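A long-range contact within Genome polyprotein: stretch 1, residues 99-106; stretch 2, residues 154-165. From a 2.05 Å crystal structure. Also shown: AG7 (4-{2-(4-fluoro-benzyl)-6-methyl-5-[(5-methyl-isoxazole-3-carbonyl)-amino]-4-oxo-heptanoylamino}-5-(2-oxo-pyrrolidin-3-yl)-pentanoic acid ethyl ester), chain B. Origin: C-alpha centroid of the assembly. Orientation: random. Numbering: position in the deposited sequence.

Stretch 1 99-106: EWSNMHLA
Stretch 2, residues 154-165: IANTGNIVAIHV

Two segments far apart in sequence often join by a short antiparallel pairing whose flanks are filled by side chains, and this contact, burying 559 Å² in all, is a compact example. At its apolar centre lies Met 103, buried, with chi angles of -83°, -69° and 158°. Its flexible thioether chain places SD and CE against the other stretch: SD rests 3.3 Å from Ala 155 C, while CE lies 3.7 Å from Asn 159 CB and 4.2 Å from Val 161 CG2. That same valine methyl sits over one face of Trp 100 (chi1 -60°, chi2 86°), CG2 standing 3.3 Å from the centroid of the five-membered ring in a CH-pi contact. Val 161 has an off-well chi1 of 120°. Farther along, Leu 105 (t, p) brings CD1 to 3.4 Å from Ile 154 CD1 (m, m) and 4.0 Å from CB of His 164.

The backbone fixes the register. Strand 103-106 meets strand 154-156 at 125° between their N-to-C directions. His 104 and Ala 155 form the hydrogen-bonded pair, His 104 N to Ala 155 O at 2.9 Å and Ala 155 N to His 104 O at 3.0 Å; their side chains share one face. Leu 105 and Ile 154, the non-hydrogen-bonded pair with CA atoms 4.7 Å apart, occupy the other, and Ile 154 CA approaches His 104 O at 3.2 Å.

Beyond Ala 155, a type II turn from Asn 156 to Asn 159 folds the chain back, with Gly 158 at phi 77°, a value that favours glycine. At the polar edge Asn 156 (chi1 63°, chi2 19°) uses both ends of its amide: ND2 donates to Asn 102 O at 3.3 Å, whereas OD1 accepts from Asn 159 ND2 at 2.9 Å. A water bridges Ser 101 O and Asn 156 ND2, 2.9 Å from each.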

# COMPACT_ATOMS: atom_id res chain seq x y z
N GLU A 99 -10.94 -0.75 13.61
CA GLU A 99 -11.00 -2.18 13.31
C GLU A 99 -11.95 -2.45 12.14
O GLU A 99 -13.01 -1.83 12.03
CB GLU A 99 -11.45 -2.96 14.55
CG GLU A 99 -11.78 -4.43 14.30
CD GLU A 99 -12.06 -5.19 15.59
OE1 GLU A 99 -11.56 -4.76 16.65
OE2 GLU A 99 -12.78 -6.20 15.53
N TRP A 100 -11.56 -3.37 11.26
CA TRP A 100 -12.35 -3.73 10.08
C TRP A 100 -12.53 -5.23 10.04
O TRP A 100 -11.59 -5.98 10.34
CB TRP A 100 -11.69 -3.26 8.77
CG TRP A 100 -11.51 -1.79 8.74
CD1 TRP A 100 -10.46 -1.09 9.25
CD2 TRP A 100 -12.43 -0.82 8.22
NE1 TRP A 100 -10.67 0.27 9.08
CE2 TRP A 100 -11.87 0.46 8.46
CE3 TRP A 100 -13.69 -0.90 7.60
CZ2 TRP A 100 -12.51 1.64 8.07
CZ3 TRP A 100 -14.32 0.27 7.22
CH2 TRP A 100 -13.73 1.52 7.46
N SER A 101 -13.72 -5.69 9.67
CA SER A 101 -13.95 -7.11 9.49
C SER A 101 -13.96 -7.47 8.01
O SER A 101 -14.18 -6.62 7.13
CB SER A 101 -15.26 -7.56 10.18
OG SER A 101 -16.37 -6.87 9.64
N ASN A 102 -13.67 -8.74 7.73
CA ASN A 102 -13.82 -9.32 6.40
C ASN A 102 -13.02 -8.54 5.35
O ASN A 102 -13.50 -8.27 4.24
CB ASN A 102 -15.30 -9.42 6.01
CG ASN A 102 -16.11 -10.18 7.05
OD1 ASN A 102 -16.89 -9.59 7.80
ND2 ASN A 102 -15.94 -11.49 7.08
N MET A 103 -11.79 -8.19 5.70
CA MET A 103 -10.88 -7.53 4.78
C MET A 103 -10.18 -8.53 3.87
O MET A 103 -10.01 -9.71 4.19
CB MET A 103 -9.84 -6.72 5.55
CG MET A 103 -10.33 -5.35 5.98
SD MET A 103 -10.54 -4.32 4.50
CE MET A 103 -11.71 -3.10 5.10
N HIS A 104 -9.74 -8.03 2.72
CA HIS A 104 -9.00 -8.81 1.73
C HIS A 104 -7.63 -8.20 1.51
O HIS A 104 -7.43 -6.99 1.66
CB HIS A 104 -9.76 -8.88 0.39
CG HIS A 104 -11.00 -9.72 0.43
ND1 HIS A 104 -11.22 -10.76 -0.45
CD2 HIS A 104 -12.07 -9.70 1.26
CE1 HIS A 104 -12.38 -11.34 -0.17
NE2 HIS A 104 -12.91 -10.71 0.86
N LEU A 105 -6.66 -9.04 1.14
CA LEU A 105 -5.40 -8.57 0.59
C LEU A 105 -5.41 -8.86 -0.90
O LEU A 105 -5.69 -9.99 -1.31
CB LEU A 105 -4.20 -9.24 1.27
CG LEU A 105 -2.80 -9.00 0.66
CD1 LEU A 105 -2.55 -7.54 0.54
CD2 LEU A 105 -1.71 -9.64 1.51
N ALA A 106 -5.14 -7.83 -1.71
CA ALA A 106 -5.14 -8.00 -3.16
C ALA A 106 -3.89 -7.35 -3.74
O ALA A 106 -3.52 -6.25 -3.34
CB ALA A 106 -6.40 -7.39 -3.81
N ILE A 154 -5.12 -3.61 1.23
CA ILE A 154 -5.97 -4.22 2.24
C ILE A 154 -7.29 -3.47 2.13
O ILE A 154 -7.36 -2.32 2.46
CB ILE A 154 -5.40 -4.12 3.65
CG1 ILE A 154 -4.01 -4.74 3.76
CG2 ILE A 154 -6.38 -4.68 4.65
CD1 ILE A 154 -3.89 -6.16 3.38
N ALA A 155 -8.32 -4.17 1.67
CA ALA A 155 -9.62 -3.59 1.42
C ALA A 155 -10.78 -4.53 1.24
O ALA A 155 -10.60 -5.72 1.15
CB ALA A 155 -9.54 -2.77 0.16
N ASN A 156 -11.98 -3.96 1.25
CA ASN A 156 -13.19 -4.67 0.85
C ASN A 156 -14.12 -3.63 0.24
O ASN A 156 -13.72 -2.48 0.03
CB ASN A 156 -13.79 -5.45 2.02
CG ASN A 156 -14.24 -4.55 3.17
OD1 ASN A 156 -14.45 -3.35 2.99
ND2 ASN A 156 -14.40 -5.14 4.36
N THR A 157 -15.36 -4.01 -0.07
CA THR A 157 -16.24 -3.09 -0.80
C THR A 157 -16.35 -1.74 -0.09
O THR A 157 -16.78 -1.67 1.07
CB THR A 157 -17.62 -3.72 -0.98
OG1 THR A 157 -17.49 -4.94 -1.71
CG2 THR A 157 -18.55 -2.78 -1.77
N GLY A 158 -15.89 -0.69 -0.76
CA GLY A 158 -15.97 0.67 -0.27
C GLY A 158 -14.97 1.07 0.80
O GLY A 158 -15.03 2.21 1.27
N ASN A 159 -14.06 0.20 1.22
CA ASN A 159 -13.14 0.55 2.30
C ASN A 159 -11.72 0.20 1.88
O ASN A 159 -11.39 -0.99 1.73
CB ASN A 159 -13.51 -0.18 3.59
CG ASN A 159 -14.95 0.07 4.02
OD1 ASN A 159 -15.35 1.20 4.19
ND2 ASN A 159 -15.70 -1.01 4.24
N ILE A 160 -10.87 1.20 1.70
CA ILE A 160 -9.49 0.99 1.26
C ILE A 160 -8.60 1.44 2.40
O ILE A 160 -8.43 2.65 2.64
CB ILE A 160 -9.17 1.73 -0.05
CG1 ILE A 160 -10.17 1.35 -1.16
CG2 ILE A 160 -7.73 1.43 -0.50
CD1 ILE A 160 -10.09 2.24 -2.39
N VAL A 161 -8.01 0.48 3.11
CA VAL A 161 -7.69 0.68 4.51
C VAL A 161 -6.19 0.60 4.81
O VAL A 161 -5.75 1.19 5.81
CB VAL A 161 -8.50 -0.33 5.34
CG1 VAL A 161 -7.66 -1.29 6.15
CG2 VAL A 161 -9.62 0.36 6.12
N ALA A 162 -5.39 -0.06 3.97
CA ALA A 162 -3.96 -0.15 4.22
C ALA A 162 -3.27 -0.68 2.97
O ALA A 162 -3.92 -1.18 2.06
CB ALA A 162 -3.64 -1.06 5.42
N ILE A 163 -1.94 -0.52 2.93
CA ILE A 163 -1.10 -1.28 2.02
C ILE A 163 -0.23 -2.22 2.85
O ILE A 163 0.23 -1.86 3.95
CB ILE A 163 -0.24 -0.38 1.10
CG1 ILE A 163 0.75 0.44 1.94
CG2 ILE A 163 -1.17 0.47 0.19
CD1 ILE A 163 1.81 1.18 1.11
N HIS A 164 -0.04 -3.43 2.35
CA HIS A 164 0.71 -4.44 3.08
C HIS A 164 2.19 -4.08 3.11
O HIS A 164 2.77 -3.76 2.07
CB HIS A 164 0.53 -5.80 2.42
CG HIS A 164 1.20 -6.89 3.19
ND1 HIS A 164 0.72 -7.32 4.41
CD2 HIS A 164 2.35 -7.56 2.97
CE1 HIS A 164 1.52 -8.25 4.89
NE2 HIS A 164 2.53 -8.41 4.04
N VAL A 165 2.81 -4.15 4.30
CA VAL A 165 4.21 -3.72 4.37
C VAL A 165 5.12 -4.69 5.12
O VAL A 165 6.34 -4.57 5.04
CB VAL A 165 4.33 -2.31 4.99
CG1 VAL A 165 3.69 -1.26 4.08
CG2 VAL A 165 3.73 -2.27 6.41
C01 AG7 B . 9.71 -7.67 7.03
C02 AG7 B . 10.48 -6.79 6.06
O03 AG7 B . 8.59 -8.07 6.88
C04 AG7 B . 9.62 -6.06 5.04
C05 AG7 B . 10.55 -4.98 4.51
C06 AG7 B . 10.62 -3.79 5.49
C07 AG7 B . 9.45 -3.21 5.95
C08 AG7 B . 9.50 -2.14 6.83
C09 AG7 B . 10.72 -1.65 7.26
C10 AG7 B . 11.90 -2.23 6.80
C11 AG7 B . 11.85 -3.30 5.92
N12 AG7 B . 7.90 -7.19 3.42
C13 AG7 B . 7.64 -8.30 2.49
C14 AG7 B . 6.40 -8.97 3.06
C15 AG7 B . 6.77 -9.78 4.36
C16 AG7 B . 5.54 -10.77 4.71
N17 AG7 B . 6.03 -11.92 5.13
O18 AG7 B . 4.39 -10.49 4.61
C19 AG7 B . 7.50 -8.03 0.99
C20 AG7 B . 8.37 -6.84 0.56
C21 AG7 B . 9.56 -7.59 0.01
O22 AG7 B . 10.85 -7.12 0.20
O23 AG7 B . 9.34 -8.61 -0.54
C47 AG7 B . 9.22 -7.11 4.01
O48 AG7 B . 10.02 -7.93 3.69
C50 AG7 B . 11.80 -8.00 -0.34
C53 AG7 B . 13.14 -7.27 -0.42
C57 AG7 B . 10.56 -7.98 8.25
N58 AG7 B . 9.77 -8.61 9.23
C59 AG7 B . 10.06 -8.34 10.60
O60 AG7 B . 10.91 -7.61 11.02
C78 AG7 B . 11.68 -8.96 7.89
C81 AG7 B . 12.70 -9.15 9.02
F1 AG7 B . 10.77 -0.59 8.13
C82 AG7 B . 11.06 -10.31 7.49
C83 AG7 B . 7.55 -11.86 5.10
C84 AG7 B . 7.84 -10.57 4.20
C1 AG7 B . 9.15 -9.14 11.44
O HOH W 1 -15.20 -3.94 6.89